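Side-chain contacts in endoglucanase (Thermotoga maritima, PDB 1VHO), which probably acts as an aminopeptidase of the M42 family, a hydrolase that is expected to bind two divalent metal ions in each subunit: residues G168-L171 / D172-S176; L180-V183 / L184-K188; D255-L258 / V259-I263; K306-T310 / P311-V315. All coordinates share one frame; numbering follows the deposited sequence.

Overall arrangement
Contact 1 and contact 2 lie on one helix, 171-187: contact 1 forms its first turn beside the predicted metal site, contact 2 its last turns, with centres about 18 Å apart. Both are largely buried, but contact 1 is ruled by charged and polar groups, whereas contact 2 sets leucines against the sheet, a valine against helix 317-333 and one lysine-glutamate pair at its margin. Contact 4, at the surface, is a loop returning into strand 313-315; it touches contact 1 through Glu313, which accepts from Asp172 N, and their centres are about 8 Å apart. Contact 3, partly buried at the start of helix 256-268, stands apart, with solvent-side polar pairs and an apolar inner flank.

Contact 1 of 4, residues G168-L171 / D172-S176; sequences GKAL and DNRAS
The N-terminus of helix 171-187, which carries the predicted zinc ligand Asp172, is built where Ala170, at the N-cap, meets Arg174 one turn on. Ala170 O takes two backbone donors: Arg174 N at 2.9 Å, lying in the carbonyl plane, and Asn173 N at 3.1 Å, standing 49° above it. Leu171 O then receives Ala175 N at 2.9 Å, the next rung. Arg174 has CG beside its backbone N (chi1 -58°) and bends at chi2, which brings the guanidinium back to Ala170; one face lies against Ala170 CB, which sits 4.0 Å from NH1, toward the rim. A methyl suits this place, being small enough to sit over the flat group while the guanidinium keeps its bonds at the edge. The turn joins strand 165-168 to the helix and places Asp172 in its first turn. At the guanidinium edge, Lys169 NZ comes within 4.4 Å of Arg174 NH1; Glu70 takes a salt bridge from each, and Asp18 a second from Lys169, so acidic groups probably offset the like charges. Arg174 NE donates to Val68 O and NH1 to the carbonyls of Leu14 and Leu17, which fixes the plane, while Asn173, whose side chain touches the predicted ligand His67, donates from ND2 to Asp69 O.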
loop_
_atom_site.group_PDB
_atom_site.type_symbol
_atom_site.label_atom_id
_atom_site.label_comp_id
_atom_site.label_asym_id
_atom_site.label_seq_id
_atom_site.Cartn_x
_atom_site.Cartn_y
_atom_site.Cartn_z
ATOM N N GLY A 168 -9.657 -5.998 4.765
ATOM C CA GLY A 168 -8.805 -6.983 4.076
ATOM C C GLY A 168 -7.337 -6.688 4.374
ATOM O O GLY A 168 -6.999 -5.762 5.116
ATOM N N LYS A 169 -6.498 -7.652 3.981
ATOM C CA LYS A 169 -5.077 -7.513 4.262
ATOM C C LYS A 169 -4.460 -6.424 3.376
ATOM O O LYS A 169 -4.968 -6.163 2.270
ATOM C CB LYS A 169 -4.288 -8.821 4.002
ATOM C CG LYS A 169 -4.434 -9.311 2.507
ATOM C CD LYS A 169 -3.510 -10.533 2.352
ATOM C CE LYS A 169 -3.570 -11.149 0.941
ATOM N NZ LYS A 169 -2.842 -10.370 -0.086
ATOM N N ALA A 170 -3.288 -5.976 3.800
ATOM C CA ALA A 170 -2.484 -5.043 2.987
ATOM C C ALA A 170 -3.123 -3.769 2.506
ATOM O O ALA A 170 -2.494 -3.066 1.664
ATOM C CB ALA A 170 -1.955 -5.796 1.736
ATOM N N LEU A 171 -4.207 -3.309 3.135
ATOM C CA LEU A 171 -4.762 -2.013 2.712
ATOM C C LEU A 171 -3.877 -0.863 3.071
ATOM O O LEU A 171 -3.953 0.219 2.471
ATOM C CB LEU A 171 -6.209 -1.883 3.239
ATOM C CG LEU A 171 -7.207 -2.842 2.614
ATOM C CD1 LEU A 171 -8.488 -2.953 3.445
ATOM C CD2 LEU A 171 -7.589 -2.443 1.187
ATOM N N ASP A 172 -2.944 -0.996 4.055
ATOM C CA ASP A 172 -2.047 0.081 4.394
ATOM C C ASP A 172 -1.252 0.550 3.173
ATOM O O ASP A 172 -0.718 1.661 3.210
ATOM C CB ASP A 172 -1.160 -0.236 5.606
ATOM C CG ASP A 172 -0.440 -1.572 5.421
ATOM O OD1 ASP A 172 0.344 -1.696 4.472
ATOM O OD2 ASP A 172 -0.710 -2.513 6.180
ATOM N N ASN A 173 -1.070 -0.307 2.144
ATOM C CA ASN A 173 -0.461 0.164 0.912
ATOM C C ASN A 173 -1.478 0.093 -0.246
ATOM O O ASN A 173 -1.549 0.959 -1.125
ATOM C CB ASN A 173 0.753 -0.712 0.502
ATOM C CG ASN A 173 1.960 -0.392 1.370
ATOM O OD1 ASN A 173 2.052 0.739 1.883
ATOM N ND2 ASN A 173 2.949 -1.285 1.420
ATOM N N ARG A 174 -2.305 -0.961 -0.253
ATOM C CA ARG A 174 -3.242 -1.167 -1.378
ATOM C C ARG A 174 -4.347 -0.102 -1.470
ATOM O O ARG A 174 -4.777 0.223 -2.590
ATOM C CB ARG A 174 -3.799 -2.565 -1.403
ATOM C CG ARG A 174 -2.763 -3.713 -1.500
ATOM C CD ARG A 174 -2.114 -3.814 -2.897
ATOM N NE ARG A 174 -0.869 -4.576 -2.725
ATOM C CZ ARG A 174 -0.746 -5.851 -2.395
ATOM N NH1 ARG A 174 -1.805 -6.649 -2.215
ATOM N NH2 ARG A 174 0.514 -6.299 -2.148
ATOM N N ALA A 175 -4.748 0.495 -0.349
ATOM C CA ALA A 175 -5.778 1.557 -0.462
ATOM C C ALA A 175 -5.178 2.728 -1.223
ATOM O O ALA A 175 -5.874 3.310 -2.066
ATOM C CB ALA A 175 -6.223 2.020 0.925
ATOM N N SER A 176 -3.894 3.037 -1.011
ATOM C CA SER A 176 -3.228 4.120 -1.719
ATOM C C SER A 176 -3.058 3.816 -3.211
ATOM O O SER A 176 -3.174 4.710 -4.066
ATOM C CB SER A 176 -1.844 4.383 -1.099
ATOM O OG SER A 176 -2.008 4.864 0.262
#

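Contact 2 of 4, residues L180-V183 / L184-K188; sequences LVKV and LEFLK
The backbone is helical, the amides of Leu184 to Leu187 each bonding the carbonyl four residues back, with Phe186 N 2.9 Å from Lys182 O and Leu187 N 2.9 Å from Val183 O. Lys182 and Glu185, three residues apart, lie alongside and point the same way. The lysine chain folds at chi2 and chi3 (-63° and -75°), which swings NZ round to Glu185 OE2; the salt bridge is 2.8 Å long and reaches that oxygen on its syn side, somewhat out of the carboxylate plane. Glu185 keeps an extended chain to meet it. The same fold in the lysine lays its aliphatic part by the Phe186 ring, CE standing 3.7 Å from CZ. Closer to the backbone, Lys182 O sits 3.2 Å from Phe186 CG, over one face toward the rim. An alanine in place of Lys182 would probably leave the Glu185 carboxylate without its charged mate and open a gap beside the rim of the phenyl ring. Helix 171-187 is one of the helices packed on the mixed sheet at the core of the M42 fold, and its sides differ accordingly. Leu180, Leu184 and Leu187 rest on strand 195-201, where their branched apolar chains meet Val196, Val198 and Phe200. Val183 CG1 touches Leu187 CD1 at 3.9 Å, the two chains running side by side, and Val183 also meets Leu327 of helix 317-333. Phe186 and Lys182 both lean on Ala324 of that helix, whose small side chain probably permits the approach, while Lys182 reaches Thr7 and Leu10 of helix 7-16 as well.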
loop_
_atom_site.group_PDB
_atom_site.type_symbol
_atom_site.label_atom_id
_atom_site.label_comp_id
_atom_site.label_asym_id
_atom_site.label_seq_id
_atom_site.Cartn_x
_atom_site.Cartn_y
_atom_site.Cartn_z
ATOM N N LEU A 180 -4.580 6.051 -6.413
ATOM C CA LEU A 180 -3.873 6.474 -7.634
ATOM C C LEU A 180 -4.506 5.926 -8.895
ATOM O O LEU A 180 -4.488 6.619 -9.945
ATOM C CB LEU A 180 -2.376 6.178 -7.499
ATOM C CG LEU A 180 -1.706 6.898 -6.293
ATOM C CD1 LEU A 180 -0.193 6.753 -6.414
ATOM C CD2 LEU A 180 -2.080 8.397 -6.312
ATOM N N VAL A 181 -5.064 4.712 -8.804
ATOM C CA VAL A 181 -5.767 4.168 -10.009
ATOM C C VAL A 181 -6.981 5.058 -10.300
ATOM O O VAL A 181 -7.210 5.440 -11.484
ATOM C CB VAL A 181 -6.221 2.718 -9.743
ATOM C CG1 VAL A 181 -7.215 2.259 -10.831
ATOM C CG2 VAL A 181 -4.990 1.796 -9.761
ATOM N N LYS A 182 -7.717 5.421 -9.254
ATOM C CA LYS A 182 -8.919 6.279 -9.426
ATOM C C LYS A 182 -8.528 7.672 -9.918
ATOM O O LYS A 182 -9.276 8.291 -10.702
ATOM C CB LYS A 182 -9.745 6.333 -8.150
ATOM C CG LYS A 182 -10.424 5.003 -7.768
ATOM C CD LYS A 182 -11.445 4.523 -8.799
ATOM C CE LYS A 182 -12.732 5.309 -8.747
ATOM N NZ LYS A 182 -13.750 4.781 -9.682
ATOM N N VAL A 183 -7.402 8.219 -9.465
ATOM C CA VAL A 183 -7.000 9.546 -9.991
ATOM C C VAL A 183 -6.890 9.494 -11.528
ATOM O O VAL A 183 -7.333 10.392 -12.244
ATOM C CB VAL A 183 -5.616 9.942 -9.449
ATOM C CG1 VAL A 183 -5.060 11.199 -10.133
ATOM C CG2 VAL A 183 -5.688 10.193 -7.946
ATOM N N LEU A 184 -6.216 8.456 -12.049
ATOM C CA LEU A 184 -6.057 8.343 -13.512
ATOM C C LEU A 184 -7.402 8.230 -14.187
ATOM O O LEU A 184 -7.661 8.895 -15.211
ATOM C CB LEU A 184 -5.128 7.172 -13.844
ATOM C CG LEU A 184 -3.656 7.391 -13.442
ATOM C CD1 LEU A 184 -2.877 6.093 -13.561
ATOM C CD2 LEU A 184 -2.987 8.434 -14.345
ATOM N N GLU A 185 -8.333 7.471 -13.609
ATOM C CA GLU A 185 -9.663 7.360 -14.170
ATOM C C GLU A 185 -10.342 8.720 -14.204
ATOM O O GLU A 185 -10.871 9.118 -15.246
ATOM C CB GLU A 185 -10.517 6.332 -13.428
ATOM C CG GLU A 185 -11.912 6.225 -14.029
ATOM C CD GLU A 185 -12.919 5.618 -13.088
ATOM O OE1 GLU A 185 -14.131 5.890 -13.279
ATOM O OE2 GLU A 185 -12.527 4.930 -12.142
ATOM N N PHE A 186 -10.285 9.480 -13.105
ATOM C CA PHE A 186 -10.898 10.803 -13.066
ATOM C C PHE A 186 -10.264 11.841 -13.978
ATOM O O PHE A 186 -10.988 12.721 -14.482
ATOM C CB PHE A 186 -10.837 11.321 -11.605
ATOM C CG PHE A 186 -11.662 10.480 -10.652
ATOM C CD1 PHE A 186 -12.613 9.584 -11.100
ATOM C CD2 PHE A 186 -11.488 10.638 -9.282
ATOM C CE1 PHE A 186 -13.355 8.826 -10.213
ATOM C CE2 PHE A 186 -12.240 9.917 -8.385
ATOM C CZ PHE A 186 -13.187 9.004 -8.835
ATOM N N LEU A 187 -8.968 11.812 -14.215
ATOM C CA LEU A 187 -8.261 12.742 -15.053
ATOM C C LEU A 187 -8.718 12.699 -16.515
ATOM O O LEU A 187 -8.529 13.688 -17.239
ATOM C CB LEU A 187 -6.761 12.590 -14.986
ATOM C CG LEU A 187 -6.115 13.123 -13.681
ATOM C CD1 LEU A 187 -4.632 12.750 -13.664
ATOM C CD2 LEU A 187 -6.259 14.641 -13.615
ATOM N N LYS A 188 -9.289 11.582 -16.926
ATOM C CA LYS A 188 -9.834 11.460 -18.280
ATOM C C LYS A 188 -10.888 12.491 -18.612
ATOM O O LYS A 188 -11.065 12.857 -19.801
ATOM C CB LYS A 188 -10.437 10.028 -18.406
ATOM C CG LYS A 188 -9.228 9.077 -18.596
ATOM C CD LYS A 188 -8.760 9.291 -20.022
ATOM C CE LYS A 188 -7.392 8.763 -20.354
ATOM N NZ LYS A 188 -7.500 8.210 -21.771
#

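Contact 3 of 4, residues D255-L258 / V259-I263; sequences DRNL and VQKII
Arg256 reaches over one turn of helix to hold Gln260 end-on, both terminal nitrogens on a single oxygen. Gln260 OE1 lies 2.7 Å from Arg256 NH1 and 3.0 Å from Arg256 NH2, close to the guanidinium plane for each, and the guanidinium and amide planes are only 30° apart. The chains cross obliquely; each is bent at chi2, 72° in the arginine and 61° in the glutamine, which brings guanidinium and amide together. An amide oxygen suits the place: it can take two N-H groups at once, while Gln260 NE2 donates onward to Glu264. A leucine here is likely to leave the guanidinium without its acceptor and free to turn, with Glu264 losing its amide donor too. Ile263 CD1 approaches the same guanidinium, 4.1 Å from Arg256 NH1, its chain at about a right angle to the arginine. Round the helix, Asn257 and Lys261 also cross, but their link, Lys261 NZ to Asn257 OD1 at 3.5 Å, is a weak hydrogen bond. Asp255 is the N-cap: its OD1 accepts Leu258 N at 2.9 Å on the anti side, tying up an amide that the first turn would otherwise leave without a helical partner. Across the turn, Leu258 CG and Ile262 CD1 face one another at 4.3 Å. Helix 256-268 is the crossover of a beta-alpha-beta unit between strands 247-249 and 274-276; Leu258, Val259 and Ile262 lie against Arg297 and Ser299 of strand 297-304, and Lys261 touches Leu334 near the end of the modelled chain.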
loop_
_atom_site.group_PDB
_atom_site.type_symbol
_atom_site.label_atom_id
_atom_site.label_comp_id
_atom_site.label_asym_id
_atom_site.label_seq_id
_atom_site.Cartn_x
_atom_site.Cartn_y
_atom_site.Cartn_z
ATOM N N ASP A 255 5.818 20.911 2.413
ATOM C CA ASP A 255 5.887 22.323 1.970
ATOM C C ASP A 255 4.523 22.906 2.346
ATOM O O ASP A 255 3.530 22.690 1.652
ATOM C CB ASP A 255 6.200 22.388 0.504
ATOM C CG ASP A 255 6.340 23.794 -0.048
ATOM O OD1 ASP A 255 5.366 24.576 -0.007
ATOM O OD2 ASP A 255 7.423 24.112 -0.568
ATOM N N ARG A 256 4.466 23.695 3.440
ATOM C CA ARG A 256 3.166 24.207 3.899
ATOM C C ARG A 256 2.440 25.074 2.902
ATOM O O ARG A 256 1.203 25.117 2.935
ATOM C CB ARG A 256 3.328 24.900 5.268
ATOM C CG ARG A 256 1.998 25.289 5.899
ATOM C CD ARG A 256 1.213 24.097 6.411
ATOM N NE ARG A 256 -0.112 24.466 6.881
ATOM C CZ ARG A 256 -1.173 24.847 6.221
ATOM N NH1 ARG A 256 -1.165 24.950 4.883
ATOM N NH2 ARG A 256 -2.309 25.122 6.873
ATOM N N ASN A 257 3.139 25.765 2.013
ATOM C CA ASN A 257 2.471 26.608 1.010
ATOM C C ASN A 257 1.806 25.727 -0.042
ATOM O O ASN A 257 0.716 26.018 -0.512
ATOM C CB ASN A 257 3.474 27.538 0.320
ATOM C CG ASN A 257 2.821 28.397 -0.743
ATOM O OD1 ASN A 257 3.314 28.517 -1.875
ATOM N ND2 ASN A 257 1.677 29.000 -0.426
ATOM N N LEU A 258 2.489 24.684 -0.483
ATOM C CA LEU A 258 1.865 23.739 -1.459
ATOM C C LEU A 258 0.645 23.115 -0.798
ATOM O O LEU A 258 -0.468 23.046 -1.333
ATOM C CB LEU A 258 2.881 22.637 -1.793
ATOM C CG LEU A 258 2.318 21.404 -2.543
ATOM C CD1 LEU A 258 1.728 21.835 -3.869
ATOM C CD2 LEU A 258 3.386 20.330 -2.740
ATOM N N VAL A 259 0.812 22.774 0.500
ATOM C CA VAL A 259 -0.305 22.195 1.246
ATOM C C VAL A 259 -1.474 23.169 1.285
ATOM O O VAL A 259 -2.626 22.799 1.051
ATOM C CB VAL A 259 0.168 21.765 2.638
ATOM C CG1 VAL A 259 -0.988 21.347 3.549
ATOM C CG2 VAL A 259 1.167 20.592 2.503
ATOM N N GLN A 260 -1.253 24.462 1.590
ATOM C CA GLN A 260 -2.398 25.400 1.596
ATOM C C GLN A 260 -3.066 25.474 0.232
ATOM O O GLN A 260 -4.287 25.567 0.162
ATOM C CB GLN A 260 -1.935 26.806 2.052
ATOM C CG GLN A 260 -3.128 27.695 2.419
ATOM C CD GLN A 260 -3.922 27.098 3.561
ATOM O OE1 GLN A 260 -3.356 26.364 4.369
ATOM N NE2 GLN A 260 -5.211 27.433 3.638
ATOM N N LYS A 261 -2.333 25.475 -0.874
ATOM C CA LYS A 261 -2.975 25.461 -2.199
ATOM C C LYS A 261 -3.866 24.228 -2.370
ATOM O O LYS A 261 -4.959 24.318 -2.954
ATOM C CB LYS A 261 -1.912 25.461 -3.299
ATOM C CG LYS A 261 -1.231 26.855 -3.424
ATOM C CD LYS A 261 0.042 26.658 -4.263
ATOM C CE LYS A 261 0.713 28.014 -4.527
ATOM N NZ LYS A 261 2.104 27.808 -5.039
ATOM N N ILE A 262 -3.419 23.057 -1.881
ATOM C CA ILE A 262 -4.255 21.842 -1.984
ATOM C C ILE A 262 -5.509 22.007 -1.176
ATOM O O ILE A 262 -6.645 21.676 -1.565
ATOM C CB ILE A 262 -3.457 20.589 -1.540
ATOM C CG1 ILE A 262 -2.281 20.301 -2.456
ATOM C CG2 ILE A 262 -4.392 19.389 -1.410
ATOM C CD1 ILE A 262 -1.297 19.227 -1.944
ATOM N N ILE A 263 -5.347 22.567 0.054
ATOM C CA ILE A 263 -6.506 22.823 0.920
ATOM C C ILE A 263 -7.495 23.768 0.268
ATOM O O ILE A 263 -8.718 23.561 0.340
ATOM C CB ILE A 263 -5.979 23.403 2.258
ATOM C CG1 ILE A 263 -5.296 22.277 3.064
ATOM C CG2 ILE A 263 -7.062 24.104 3.071
ATOM C CD1 ILE A 263 -4.611 22.810 4.331
#

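Contact 4 of 4, residues K306-T310 / P311-V315; sequences KYMHT and PVEMV
The Tyr307 ring has the methyl CE of selenomethionine Met314 at its edge, 4.1 Å from CE2, the two side chains running side by side; over one face, centred 3.6 Å above it, lies Lys306 CG. That lysine then bends at its last torsion, and NZ donates a hydrogen bond to Tyr307 OH. Over one face of the His309 ring, toward its rim, sits CG of selenomethionine Met308. In the backbone, Lys306 and Met314 form a single antiparallel bridge, hydrogen-bonded in both directions: Lys306 N to Met314 O is 2.9 Å, as is Met314 N to Lys306 O. The bridge closes the loop that carries the predicted zinc ligand His309 and leads into strand 313-315, the edge partner of strand 165-168. Glu313, with CG beside its backbone N (chi1 -67°), sends its carboxylate into this loop. OE2 takes His309 N at 2.9 Å with its anti lone pair, while OE1 accepts Asp172 N, so one carboxylate ties together the backbones of two predicted metal ligands; its two oxygens make glutamate apt here. Thr310 OG1 donates to Tyr307 O at 2.8 Å and accepts Val312 N at 3.2 Å, bracing the turn at Pro311, whose ring limits the backbone.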
loop_
_atom_site.group_PDB
_atom_site.type_symbol
_atom_site.label_atom_id
_atom_site.label_comp_id
_atom_site.label_asym_id
_atom_site.label_seq_id
_atom_site.Cartn_x
_atom_site.Cartn_y
_atom_site.Cartn_z
ATOM N N LYS A 306 -8.327 1.610 9.879
ATOM C CA LYS A 306 -8.450 1.086 11.250
ATOM C C LYS A 306 -7.869 -0.305 11.314
ATOM O O LYS A 306 -7.888 -1.047 10.320
ATOM C CB LYS A 306 -9.956 1.128 11.570
ATOM C CG LYS A 306 -10.313 1.074 13.046
ATOM C CD LYS A 306 -11.829 1.243 13.208
ATOM C CE LYS A 306 -12.192 1.818 14.559
ATOM N NZ LYS A 306 -12.142 0.801 15.649
ATOM N N TYR A 307 -7.315 -0.723 12.445
ATOM C CA TYR A 307 -6.772 -2.068 12.644
ATOM C C TYR A 307 -5.497 -2.281 11.837
ATOM O O TYR A 307 -5.230 -3.304 11.218
ATOM C CB TYR A 307 -7.792 -3.193 12.424
ATOM C CG TYR A 307 -9.128 -2.900 13.083
ATOM C CD1 TYR A 307 -9.252 -2.724 14.444
ATOM C CD2 TYR A 307 -10.258 -2.740 12.271
ATOM C CE1 TYR A 307 -10.499 -2.417 15.006
ATOM C CE2 TYR A 307 -11.489 -2.427 12.809
ATOM C CZ TYR A 307 -11.590 -2.255 14.180
ATOM O OH TYR A 307 -12.817 -1.953 14.714
HETATM N N MSE A 308 -4.677 -1.230 11.844
HETATM C CA MSE A 308 -3.399 -1.181 11.174
HETATM C C MSE A 308 -2.594 -2.457 11.434
HETATM O O MSE A 308 -2.585 -2.916 12.573
HETATM C CB MSE A 308 -2.560 -0.044 11.819
HETATM C CG MSE A 308 -1.233 0.153 11.100
HETATM SE SE MSE A 308 -1.526 1.002 9.407
HETATM C CE MSE A 308 -2.277 2.670 9.967
ATOM N N HIS A 309 -1.890 -2.957 10.434
ATOM C CA HIS A 309 -1.064 -4.136 10.599
ATOM C C HIS A 309 -1.771 -5.359 11.144
ATOM O O HIS A 309 -1.283 -5.918 12.163
ATOM C CB HIS A 309 0.133 -3.811 11.526
ATOM C CG HIS A 309 0.971 -2.674 11.018
ATOM N ND1 HIS A 309 1.315 -1.598 11.814
ATOM C CD2 HIS A 309 1.527 -2.440 9.809
ATOM C CE1 HIS A 309 2.051 -0.754 11.119
ATOM N NE2 HIS A 309 2.196 -1.245 9.904
ATOM N N THR A 310 -2.967 -5.686 10.689
ATOM C CA THR A 310 -3.670 -6.915 11.086
ATOM C C THR A 310 -4.216 -7.473 9.740
ATOM O O THR A 310 -4.139 -6.731 8.776
ATOM C CB THR A 310 -4.875 -6.745 12.005
ATOM O OG1 THR A 310 -5.939 -6.039 11.293
ATOM C CG2 THR A 310 -4.528 -5.980 13.282
ATOM N N PRO A 311 -4.744 -8.666 9.695
ATOM C CA PRO A 311 -5.303 -9.184 8.429
ATOM C C PRO A 311 -6.607 -8.484 8.076
ATOM O O PRO A 311 -7.140 -8.659 6.961
ATOM C CB PRO A 311 -5.598 -10.660 8.738
ATOM C CG PRO A 311 -4.611 -10.994 9.853
ATOM C CD PRO A 311 -4.714 -9.714 10.726
ATOM N N VAL A 312 -7.233 -7.793 9.007
ATOM C CA VAL A 312 -8.513 -7.124 8.799
ATOM C C VAL A 312 -8.463 -5.604 8.906
ATOM O O VAL A 312 -9.299 -4.954 9.560
ATOM C CB VAL A 312 -9.616 -7.702 9.706
ATOM C CG1 VAL A 312 -9.963 -9.119 9.261
ATOM C CG2 VAL A 312 -9.170 -7.682 11.164
ATOM N N GLU A 313 -7.471 -5.004 8.196
ATOM C CA GLU A 313 -7.436 -3.536 8.159
ATOM C C GLU A 313 -8.774 -3.080 7.574
ATOM O O GLU A 313 -9.276 -3.767 6.705
ATOM C CB GLU A 313 -6.303 -3.029 7.247
ATOM C CG GLU A 313 -4.950 -3.417 7.942
ATOM C CD GLU A 313 -3.757 -3.017 7.095
ATOM O OE1 GLU A 313 -3.875 -2.974 5.868
ATOM O OE2 GLU A 313 -2.665 -2.783 7.685
HETATM N N MSE A 314 -9.215 -1.884 7.917
HETATM C CA MSE A 314 -10.504 -1.414 7.404
HETATM C C MSE A 314 -10.398 0.003 6.871
HETATM O O MSE A 314 -9.758 0.852 7.511
HETATM C CB MSE A 314 -11.503 -1.405 8.606
HETATM C CG MSE A 314 -12.876 -0.847 8.157
HETATM SE SE MSE A 314 -14.034 -0.714 9.703
HETATM C CE MSE A 314 -14.432 -2.562 9.983
ATOM N N VAL A 315 -10.889 0.234 5.665
ATOM C CA VAL A 315 -10.859 1.587 5.091
ATOM C C VAL A 315 -12.288 1.902 4.580
ATOM O O VAL A 315 -13.102 0.983 4.339
ATOM C CB VAL A 315 -9.909 1.743 3.903
ATOM C CG1 VAL A 315 -8.448 1.524 4.357
ATOM C CG2 VAL A 315 -10.267 0.762 2.784
#